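Local coordinates for putative uncharacterized protein (PDB 4IVF), which probably acts as a glutathione S-transferase, and binds two glutathione molecules per subunit, at residues F[5-17]-F[25-39]. Sequence-based numbering, arbitrary orientation.
Sequences LKPIKLYTAPTPN and LEVLGLDYEVQKFDL. With GSH (glutathione), chain U; GSH (glutathione), chain T.
I8 and L10 send their side chains from strand 8-12 to the face of the sheet covered by helix 16-27, where L25 receives both: its CD2 lies 4.2 Å from I8 CD1, and its CD1 reaches L10 CD2. L10 CD2 also touches CE2 of Y32, whose ring runs alongside it in the same direction. L25 CD1 sits over one face of that ring, off centre toward the rim. Branched aliphatic chains suit this buried layer, while tyrosine, nearer the surface, adds a polar end: Y32 OH donates to E26 OE2 at 2.9 Å, which helps fix the ring. Strands 8-12 and 32-36 run parallel, 25° apart, and are the two strands of the beta-alpha-beta unit that opens the thioredoxin-like domain of glutathione transferases. Six backbone hydrogen bonds link strand 8-12 to residues 31-37, from I8 N and D31 O at one end to F37 N and T12 O at the other. The face carrying K9, Y11, E33 and Q35 is more polar, and E33 on it is exposed to solvent. The kinked chain of K9 carries NZ to Q35 OE1 in a weak 3.3 Å bond, and E33 OE2 lies 5.1 Å from the same NZ, so any attraction is probably modest. Long, flexible chains fit this side, where a water also bridges P7 O and, weakly, E33 OE2. At its firmer end, toward the ligand, F37 swings back, with CG anti to its carbonyl carbon (chi1 -71°), setting CE1 3.6 Å from Y11 CB; F49 meets its ring as well. Beyond the strands, small A13 leaves room for L39 CD1, and T15 CG2 touches L39 CD2. T15 precedes helix 16-27 as its N-cap, its hydroxyl weakly bonded to G18 N, and OG1 stands 3.3 Å from SG2 of one glutathione, while N17 ND2 donates almost straight (172°) to carboxylate O31 of the other.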
ATOM      1  N   LEU F   5      13.369  18.641 -19.412  1.00 27.04           N
ATOM      2  CA  LEU F   5      12.785  18.554 -18.070  1.00 25.50           C
ATOM      3  C   LEU F   5      13.685  19.084 -16.953  1.00 34.60           C
ATOM      4  O   LEU F   5      14.912  18.994 -17.027  1.00 36.09           O
ATOM      5  CB  LEU F   5      12.408  17.111 -17.730  1.00 23.87           C
ATOM      6  CG  LEU F   5      11.298  16.430 -18.533  1.00 36.46           C
ATOM      7  CD1 LEU F   5      11.120  14.981 -18.080  1.00 28.95           C
ATOM      8  CD2 LEU F   5       9.995  17.198 -18.416  1.00 36.86           C
ATOM      9  N   LYS F   6      13.057  19.614 -15.907  1.00 31.60           N
ATOM     10  CA  LYS F   6      13.758  20.011 -14.689  1.00 29.38           C
ATOM     11  C   LYS F   6      14.065  18.795 -13.806  1.00 30.09           C
ATOM     12  O   LYS F   6      13.346  17.784 -13.856  1.00 23.39           O
ATOM     13  CB  LYS F   6      12.931  21.038 -13.907  1.00 30.17           C
ATOM     14  CG  LYS F   6      13.042  22.468 -14.436  1.00 35.23           C
ATOM     15  CD  LYS F   6      11.894  23.338 -13.940  1.00 39.95           C
ATOM     16  CE  LYS F   6      12.165  24.824 -14.159  1.00 43.57           C
ATOM     17  NZ  LYS F   6      12.338  25.179 -15.596  1.00 46.01           N
ATOM     18  N   PRO F   7      15.139  18.881 -12.997  1.00 30.83           N
ATOM     19  CA  PRO F   7      15.457  17.780 -12.075  1.00 30.98           C
ATOM     20  C   PRO F   7      14.344  17.540 -11.054  1.00 19.86           C
ATOM     21  O   PRO F   7      13.791  18.492 -10.503  1.00 37.49           O
ATOM     22  CB  PRO F   7      16.729  18.269 -11.358  1.00 29.74           C
ATOM     23  CG  PRO F   7      17.311  19.315 -12.257  1.00 28.22           C
ATOM     24  CD  PRO F   7      16.138  19.965 -12.931  1.00 27.57           C
ATOM     25  N   ILE F   8      14.036  16.273 -10.808  1.00 18.60           N
ATOM     26  CA  ILE F   8      13.100  15.874  -9.772  1.00 17.42           C
ATOM     27  C   ILE F   8      13.858  15.800  -8.453  1.00 20.67           C
ATOM     28  O   ILE F   8      14.936  15.225  -8.396  1.00 21.25           O
ATOM     29  CB  ILE F   8      12.455  14.511 -10.103  1.00 16.47           C
ATOM     30  CG1 ILE F   8      11.554  14.650 -11.330  1.00 17.02           C
ATOM     31  CG2 ILE F   8      11.658  13.967  -8.917  1.00 15.31           C
ATOM     32  CD1 ILE F   8      10.903  13.347 -11.749  1.00 16.35           C
ATOM     33  N   LYS F   9      13.324  16.411  -7.399  1.00 21.49           N
ATOM     34  CA  LYS F   9      14.012  16.380  -6.115  1.00 23.71           C
ATOM     35  C   LYS F   9      13.555  15.162  -5.323  1.00 22.41           C
ATOM     36  O   LYS F   9      12.355  14.961  -5.111  1.00 17.97           O
ATOM     37  CB  LYS F   9      13.797  17.673  -5.320  1.00 25.62           C
ATOM     38  CG  LYS F   9      14.452  17.680  -3.930  1.00 32.56           C
ATOM     39  CD  LYS F   9      15.898  18.197  -3.943  1.00 39.27           C
ATOM     40  CE  LYS F   9      16.274  18.763  -2.568  1.00 51.35           C
ATOM     41  NZ  LYS F   9      17.677  19.309  -2.431  1.00 55.22           N
ATOM     42  N   LEU F  10      14.523  14.352  -4.899  1.00 16.89           N
ATOM     43  CA  LEU F  10      14.247  13.138  -4.147  1.00 13.99           C
ATOM     44  C   LEU F  10      14.748  13.259  -2.707  1.00 18.12           C
ATOM     45  O   LEU F  10      15.952  13.390  -2.470  1.00 17.35           O
ATOM     46  CB  LEU F  10      14.908  11.936  -4.825  1.00 13.81           C
ATOM     47  CG  LEU F  10      14.818  10.615  -4.073  1.00 13.00           C
ATOM     48  CD1 LEU F  10      13.359  10.203  -3.862  1.00 12.21           C
ATOM     49  CD2 LEU F  10      15.581   9.508  -4.821  1.00 19.62           C
ATOM     50  N   TYR F  11      13.817  13.227  -1.758  1.00 13.46           N
ATOM     51  CA  TYR F  11      14.151  13.199  -0.342  1.00 13.48           C
ATOM     52  C   TYR F  11      14.212  11.733   0.050  1.00 16.77           C
ATOM     53  O   TYR F  11      13.214  11.015  -0.026  1.00 15.84           O
ATOM     54  CB  TYR F  11      13.101  13.952   0.488  1.00 13.48           C
ATOM     55  CG  TYR F  11      12.992  15.417   0.100  1.00 24.36           C
ATOM     56  CD1 TYR F  11      13.936  16.335   0.528  1.00 15.45           C
ATOM     57  CD2 TYR F  11      11.962  15.876  -0.715  1.00 23.77           C
ATOM     58  CE1 TYR F  11      13.866  17.663   0.161  1.00 16.49           C
ATOM     59  CE2 TYR F  11      11.885  17.222  -1.084  1.00 23.97           C
ATOM     60  CZ  TYR F  11      12.836  18.107  -0.630  1.00 16.49           C
ATOM     61  OH  TYR F  11      12.786  19.438  -0.980  1.00 22.98           O
ATOM     62  N   THR F  12      15.391  11.272   0.440  1.00 18.50           N
ATOM     63  CA  THR F  12      15.566   9.848   0.617  1.00 18.22           C
ATOM     64  C   THR F  12      16.673   9.494   1.601  1.00 17.26           C
ATOM     65  O   THR F  12      17.303  10.372   2.197  1.00 17.93           O
ATOM     66  CB  THR F  12      15.812   9.161  -0.741  1.00 18.73           C
ATOM     67  OG1 THR F  12      15.783   7.736  -0.580  1.00 18.49           O
ATOM     68  CG2 THR F  12      17.144   9.599  -1.339  1.00 16.53           C
ATOM     69  N   ALA F  13      16.875   8.190   1.772  1.00 17.60           N
ATOM     70  CA  ALA F  13      17.911   7.630   2.631  1.00 18.71           C
ATOM     71  C   ALA F  13      18.234   6.246   2.066  1.00 21.01           C
ATOM     72  O   ALA F  13      17.408   5.660   1.366  1.00 13.93           O
ATOM     73  CB  ALA F  13      17.406   7.519   4.078  1.00 13.28           C
ATOM     74  N   PRO F  14      19.425   5.711   2.373  1.00 19.66           N
ATOM     75  CA  PRO F  14      19.785   4.404   1.803  1.00 25.17           C
ATOM     76  C   PRO F  14      19.016   3.255   2.467  1.00 23.82           C
ATOM     77  O   PRO F  14      19.498   2.640   3.414  1.00 20.63           O
ATOM     78  CB  PRO F  14      21.288   4.306   2.079  1.00 20.44           C
ATOM     79  CG  PRO F  14      21.516   5.204   3.242  1.00 21.55           C
ATOM     80  CD  PRO F  14      20.515   6.300   3.168  1.00 15.02           C
ATOM     81  N   THR F  15      17.819   2.985   1.953  1.00 19.71           N
ATOM     82  CA  THR F  15      16.850   2.094   2.590  1.00 15.37           C
ATOM     83  C   THR F  15      16.030   1.445   1.467  1.00 17.75           C
ATOM     84  O   THR F  15      15.978   1.996   0.362  1.00 17.20           O
ATOM     85  CB  THR F  15      15.895   2.887   3.528  1.00 14.27           C
ATOM     86  OG1 THR F  15      15.198   3.882   2.772  1.00 18.31           O
ATOM     87  CG2 THR F  15      16.650   3.563   4.700  1.00 13.24           C
ATOM     88  N   PRO F  16      15.388   0.287   1.744  1.00 19.32           N
ATOM     89  CA  PRO F  16      14.628  -0.442   0.710  1.00 17.18           C
ATOM     90  C   PRO F  16      13.615   0.456   0.023  1.00 17.76           C
ATOM     91  O   PRO F  16      13.397   0.354  -1.187  1.00 16.34           O
ATOM     92  CB  PRO F  16      13.861  -1.518   1.493  1.00 16.82           C
ATOM     93  CG  PRO F  16      14.430  -1.529   2.872  1.00 21.65           C
ATOM     94  CD  PRO F  16      15.242  -0.304   3.092  1.00 18.95           C
ATOM     95  N   ASN F  17      13.003   1.342   0.805  1.00 19.34           N
ATOM     96  CA  ASN F  17      11.986   2.227   0.279  1.00 13.44           C
ATOM     97  C   ASN F  17      12.559   3.315  -0.615  1.00 18.63           C
ATOM     98  O   ASN F  17      12.018   3.580  -1.699  1.00 13.98           O
ATOM     99  CB  ASN F  17      11.150   2.804   1.413  1.00 11.95           C
ATOM    100  CG  ASN F  17      10.116   1.823   1.900  1.00 14.87           C
ATOM    101  OD1 ASN F  17       9.552   1.052   1.106  1.00 14.98           O
ATOM    102  ND2 ASN F  17       9.877   1.815   3.200  1.00 12.40           N
ATOM    103  N   LEU F  25      13.592   5.834 -11.012  1.00 23.42           N
ATOM    104  CA  LEU F  25      14.049   7.043 -11.683  1.00 18.04           C
ATOM    105  C   LEU F  25      15.177   6.731 -12.668  1.00 15.87           C
ATOM    106  O   LEU F  25      15.190   7.246 -13.786  1.00 20.46           O
ATOM    107  CB  LEU F  25      14.489   8.106 -10.670  1.00 14.65           C
ATOM    108  CG  LEU F  25      13.383   8.752  -9.826  1.00 25.62           C
ATOM    109  CD1 LEU F  25      13.978   9.547  -8.655  1.00 20.21           C
ATOM    110  CD2 LEU F  25      12.501   9.657 -10.682  1.00 14.44           C
ATOM    111  N   GLU F  26      16.120   5.890 -12.251  1.00 15.91           N
ATOM    112  CA  GLU F  26      17.239   5.522 -13.116  1.00 26.38           C
ATOM    113  C   GLU F  26      16.757   4.728 -14.342  1.00 30.59           C
ATOM    114  O   GLU F  26      17.213   4.955 -15.462  1.00 18.65           O
ATOM    115  CB  GLU F  26      18.283   4.716 -12.341  1.00 25.69           C
ATOM    116  CG  GLU F  26      19.055   5.513 -11.293  1.00 31.31           C
ATOM    117  CD  GLU F  26      19.981   6.555 -11.904  1.00 37.08           C
ATOM    118  OE1 GLU F  26      20.229   6.505 -13.128  1.00 39.03           O
ATOM    119  OE2 GLU F  26      20.464   7.428 -11.156  1.00 42.13           O
ATOM    120  N   VAL F  27      15.830   3.804 -14.112  1.00 24.83           N
ATOM    121  CA  VAL F  27      15.248   3.014 -15.180  1.00 25.70           C
ATOM    122  C   VAL F  27      14.564   3.920 -16.200  1.00 26.01           C
ATOM    123  O   VAL F  27      14.697   3.716 -17.399  1.00 25.97           O
ATOM    124  CB  VAL F  27      14.248   1.986 -14.619  1.00 24.87           C
ATOM    125  CG1 VAL F  27      13.369   1.425 -15.726  1.00 25.90           C
ATOM    126  CG2 VAL F  27      14.991   0.868 -13.917  1.00 23.92           C
ATOM    127  N   LEU F  28      13.858   4.940 -15.717  1.00 22.41           N
ATOM    128  CA  LEU F  28      13.124   5.843 -16.603  1.00 22.58           C
ATOM    129  C   LEU F  28      14.014   6.890 -17.275  1.00 24.97           C
ATOM    130  O   LEU F  28      13.543   7.649 -18.118  1.00 22.23           O
ATOM    131  CB  LEU F  28      12.004   6.554 -15.846  1.00 17.21           C
ATOM    132  CG  LEU F  28      10.798   5.767 -15.356  1.00 16.48           C
ATOM    133  CD1 LEU F  28       9.948   6.672 -14.477  1.00 15.75           C
ATOM    134  CD2 LEU F  28      10.009   5.271 -16.507  1.00 17.30           C
ATOM    135  N   GLY F  29      15.289   6.944 -16.890  1.00 29.43           N
ATOM    136  CA  GLY F  29      16.226   7.890 -17.481  1.00 29.58           C
ATOM    137  C   GLY F  29      15.968   9.348 -17.124  1.00 30.18           C
ATOM    138  O   GLY F  29      16.219  10.241 -17.932  1.00 32.79           O
ATOM    139  N   LEU F  30      15.481   9.590 -15.910  1.00 22.38           N
ATOM    140  CA  LEU F  30      15.095  10.936 -15.481  1.00 19.09           C
ATOM    141  C   LEU F  30      16.172  11.629 -14.641  1.00 28.90           C
ATOM    142  O   LEU F  30      16.802  11.012 -13.779  1.00 27.81           O
ATOM    143  CB  LEU F  30      13.797  10.887 -14.671  1.00 17.96           C
ATOM    144  CG  LEU F  30      12.498  10.516 -15.383  1.00 24.08           C
ATOM    145  CD1 LEU F  30      11.501  10.025 -14.344  1.00 25.28           C
ATOM    146  CD2 LEU F  30      11.925  11.705 -16.164  1.00 18.99           C
ATOM    147  N   ASP F  31      16.371  12.916 -14.901  1.00 28.53           N
ATOM    148  CA  ASP F  31      17.282  13.726 -14.106  1.00 25.56           C
ATOM    149  C   ASP F  31      16.662  13.945 -12.741  1.00 22.31           C
ATOM    150  O   ASP F  31      15.475  14.249 -12.625  1.00 19.16           O
ATOM    151  CB  ASP F  31      17.536  15.090 -14.759  1.00 32.25           C
ATOM    152  CG  ASP F  31      18.345  14.995 -16.047  1.00 42.30           C
ATOM    153  OD1 ASP F  31      19.138  14.040 -16.201  1.00 46.36           O
ATOM    154  OD2 ASP F  31      18.194  15.894 -16.904  1.00 46.07           O
ATOM    155  N   TYR F  32      17.466  13.782 -11.703  1.00 19.01           N
ATOM    156  CA  TYR F  32      16.991  14.063 -10.366  1.00 19.17           C
ATOM    157  C   TYR F  32      18.123  14.434  -9.431  1.00 23.12           C
ATOM    158  O   TYR F  32      19.283  14.134  -9.693  1.00 25.20           O
ATOM    159  CB  TYR F  32      16.197  12.887  -9.812  1.00 20.18           C
ATOM    160  CG  TYR F  32      16.996  11.634  -9.521  1.00 24.89           C
ATOM    161  CD1 TYR F  32      17.307  10.730 -10.535  1.00 19.93           C
ATOM    162  CD2 TYR F  32      17.405  11.338  -8.223  1.00 25.19           C
ATOM    163  CE1 TYR F  32      18.020   9.577 -10.264  1.00 24.90           C
ATOM    164  CE2 TYR F  32      18.115  10.187  -7.940  1.00 25.98           C
ATOM    165  CZ  TYR F  32      18.419   9.310  -8.962  1.00 26.20           C
ATOM    166  OH  TYR F  32      19.125   8.167  -8.677  1.00 25.82           O
ATOM    167  N   GLU F  33      17.776  15.109  -8.342  1.00 27.97           N
ATOM    168  CA  GLU F  33      18.766  15.482  -7.342  1.00 31.39           C
ATOM    169  C   GLU F  33      18.340  14.966  -5.976  1.00 25.62           C
ATOM    170  O   GLU F  33      17.155  14.946  -5.647  1.00 23.13           O
ATOM    171  CB  GLU F  33      19.007  16.995  -7.337  1.00 38.24           C
ATOM    172  CG  GLU F  33      17.749  17.837  -7.310  1.00 53.25           C
ATOM    173  CD  GLU F  33      18.033  19.305  -7.608  1.00 67.20           C
ATOM    174  OE1 GLU F  33      19.189  19.620  -7.974  1.00 68.61           O
ATOM    175  OE2 GLU F  33      17.105  20.137  -7.479  1.00 72.04           O
ATOM    176  N   VAL F  34      19.320  14.541  -5.189  1.00 25.86           N
ATOM    177  CA  VAL F  34      19.047  13.821  -3.957  1.00 22.19           C
ATOM    178  C   VAL F  34      19.367  14.666  -2.733  1.00 22.93           C
ATOM    179  O   VAL F  34      20.368  15.382  -2.709  1.00 22.89           O
ATOM    180  CB  VAL F  34      19.860  12.510  -3.917  1.00 19.76           C
ATOM    181  CG1 VAL F  34      19.820  11.875  -2.534  1.00 22.57           C
ATOM    182  CG2 VAL F  34      19.333  11.545  -4.939  1.00 17.39           C
ATOM    183  N   GLN F  35      18.499  14.598  -1.730  1.00 16.74           N
ATOM    184  CA  GLN F  35      18.815  15.139  -0.421  1.00 22.74           C
ATOM    185  C   GLN F  35      18.624  14.033   0.598  1.00 16.39           C
ATOM    186  O   GLN F  35      17.514  13.549   0.788  1.00 15.40           O
ATOM    187  CB  GLN F  35      17.936  16.354  -0.071  1.00 21.38           C
ATOM    188  CG  GLN F  35      18.150  16.846   1.354  1.00 20.06           C
ATOM    189  CD  GLN F  35      17.424  18.159   1.667  1.00 21.08           C
ATOM    190  OE1 GLN F  35      17.216  19.006   0.790  1.00 19.39           O
ATOM    191  NE2 GLN F  35      17.028  18.320   2.923  1.00 18.84           N
ATOM    192  N   LYS F  36      19.703  13.637   1.258  1.00 18.66           N
ATOM    193  CA  LYS F  36      19.645  12.498   2.162  1.00 25.24           C
ATOM    194  C   LYS F  36      19.248  12.845   3.595  1.00 25.07           C
ATOM    195  O   LYS F  36      19.447  13.966   4.059  1.00 27.65           O
ATOM    196  CB  LYS F  36      20.947  11.687   2.120  1.00 31.38           C
ATOM    197  CG  LYS F  36      22.219  12.490   2.257  1.00 34.05           C
ATOM    198  CD  LYS F  36      23.396  11.705   1.693  1.00 39.36           C
ATOM    199  CE  LYS F  36      24.725  12.355   2.029  1.00 41.74           C
ATOM    200  NZ  LYS F  36      25.022  12.234   3.478  1.00 43.78           N
ATOM    201  N   PHE F  37      18.663  11.875   4.282  1.00 15.67           N
ATOM    202  CA  PHE F  37      18.305  12.041   5.685  1.00 17.36           C
ATOM    203  C   PHE F  37      19.051  11.023   6.528  1.00 19.98           C
ATOM    204  O   PHE F  37      19.187   9.852   6.129  1.00 19.28           O
ATOM    205  CB  PHE F  37      16.798  11.846   5.895  1.00 17.13           C
ATOM    206  CG  PHE F  37      15.955  12.954   5.335  1.00 21.28           C
ATOM    207  CD1 PHE F  37      15.828  13.125   3.965  1.00 18.93           C
ATOM    208  CD2 PHE F  37      15.285  13.829   6.183  1.00 23.01           C
ATOM    209  CE1 PHE F  37      15.057  14.151   3.448  1.00 14.68           C
ATOM    210  CE2 PHE F  37      14.514  14.852   5.675  1.00 17.46           C
ATOM    211  CZ  PHE F  37      14.398  15.015   4.304  1.00 15.69           C
ATOM    212  N   ASP F  38      19.524  11.479   7.687  1.00 18.20           N
ATOM    213  CA  ASP F  38      20.064  10.619   8.728  1.00 18.85           C
ATOM    214  C   ASP F  38      18.959  10.196   9.696  1.00 25.13           C
ATOM    215  O   ASP F  38      18.570  10.957  10.592  1.00 17.54           O
ATOM    216  CB  ASP F  38      21.158  11.352   9.498  1.00 24.98           C
ATOM    217  CG  ASP F  38      21.928  10.439  10.448  1.00 28.20           C
ATOM    218  OD1 ASP F  38      21.384   9.397  10.875  1.00 28.58           O
ATOM    219  OD2 ASP F  38      23.090  10.772  10.766  1.00 28.82           O
ATOM    220  N   LEU F  39      18.482   8.967   9.529  1.00 16.19           N
ATOM    221  CA  LEU F  39      17.364   8.462  10.327  1.00 17.44           C
ATOM    222  C   LEU F  39      17.741   8.259  11.804  1.00 17.42           C
ATOM    223  O   LEU F  39      16.883   8.355  12.682  1.00 19.99           O
ATOM    224  CB  LEU F  39      16.785   7.166   9.715  1.00 17.33           C
ATOM    225  CG  LEU F  39      15.683   7.274   8.642  1.00 23.49           C
ATOM    226  CD1 LEU F  39      15.863   8.490   7.756  1.00 30.30           C
ATOM    227  CD2 LEU F  39      15.621   6.018   7.787  1.00 18.07           C
TER
HETATM  228  N1  GSH U 302       4.776   3.381   3.446  1.00 19.54           N
HETATM  229  CA1 GSH U 302       5.978   4.137   3.245  1.00 18.72           C
HETATM  230  C1  GSH U 302       6.396   4.073   1.841  1.00 17.46           C
HETATM  231  O11 GSH U 302       6.886   5.076   1.276  1.00 14.25           O
HETATM  232  O12 GSH U 302       6.282   3.011   1.188  1.00 20.22           O
HETATM  233  CB1 GSH U 302       7.084   3.608   4.152  1.00 14.61           C
HETATM  234  CG1 GSH U 302       8.148   4.629   4.231  1.00 12.84           C
HETATM  235  CD1 GSH U 302       9.221   4.317   5.264  1.00 15.01           C
HETATM  236  OE1 GSH U 302       9.175   3.328   6.011  1.00 19.64           O
HETATM  237  N2  GSH U 302      10.392   5.255   5.384  1.00  9.07           N
HETATM  238  CA2 GSH U 302      11.409   4.984   6.374  1.00 18.91           C
HETATM  239  C2  GSH U 302      11.519   6.192   7.278  1.00 21.39           C
HETATM  240  O2  GSH U 302      11.476   7.326   6.789  1.00 17.13           O
HETATM  241  CB2 GSH U 302      12.683   4.744   5.697  1.00 20.73           C
HETATM  242  SG2 GSH U 302      12.541   3.352   4.612  1.00 22.45           S
HETATM  243  N3  GSH U 302      11.679   6.023   8.718  1.00 21.71           N
HETATM  244  CA3 GSH U 302      11.792   7.203   9.555  1.00 19.11           C
HETATM  245  C3  GSH U 302      10.844   7.176  10.688  1.00 27.05           C
HETATM  246  O31 GSH U 302       9.800   6.487  10.653  1.00 25.06           O
HETATM  247  O32 GSH U 302      11.099   7.870  11.707  1.00 31.13           O
HETATM  248  N1  GSH T 301       9.509   3.962  12.655  1.00 37.65           N
HETATM  249  CA1 GSH T 301      10.258   2.744  12.457  1.00 45.55           C
HETATM  250  C1  GSH T 301      10.100   1.866  13.624  1.00 52.02           C
HETATM  251  O11 GSH T 301       9.309   2.184  14.541  1.00 51.66           O
HETATM  252  O12 GSH T 301      10.735   0.792  13.702  1.00 51.17           O
HETATM  253  CB1 GSH T 301      11.728   3.031  12.134  1.00 32.55           C
HETATM  254  CG1 GSH T 301      12.277   1.997  11.220  1.00 24.80           C
HETATM  255  CD1 GSH T 301      11.726   2.106   9.798  1.00 22.50           C
HETATM  256  OE1 GSH T 301      11.263   3.171   9.359  1.00 24.17           O
HETATM  257  N2  GSH T 301      11.736   0.907   8.880  1.00 22.62           N
HETATM  258  CA2 GSH T 301      11.202   1.021   7.532  1.00 22.61           C
HETATM  259  C2  GSH T 301       9.927   0.232   7.426  1.00 22.55           C
HETATM  260  O2  GSH T 301       9.778  -0.774   8.106  1.00 23.25           O
HETATM  261  CB2 GSH T 301      12.152   0.466   6.570  1.00 28.19           C
HETATM  262  SG2 GSH T 301      13.728   1.225   6.741  1.00 38.23           S
HETATM  263  N3  GSH T 301       8.871   0.638   6.515  1.00 21.61           N
HETATM  264  CA3 GSH T 301       7.666  -0.163   6.446  1.00 27.23           C
HETATM  265  C3  GSH T 301       7.111  -0.148   5.078  1.00 30.36           C
HETATM  266  O31 GSH T 301       7.853   0.007   4.076  1.00 22.41           O
HETATM  267  O32 GSH T 301       5.865  -0.284   4.930  1.00 34.89           O
HETATM  268  O   HOH W   1      13.818  15.180 -14.631  1.00 27.85           O
HETATM  269  O   HOH W   2      14.577  21.399  -9.508  1.00 47.34           O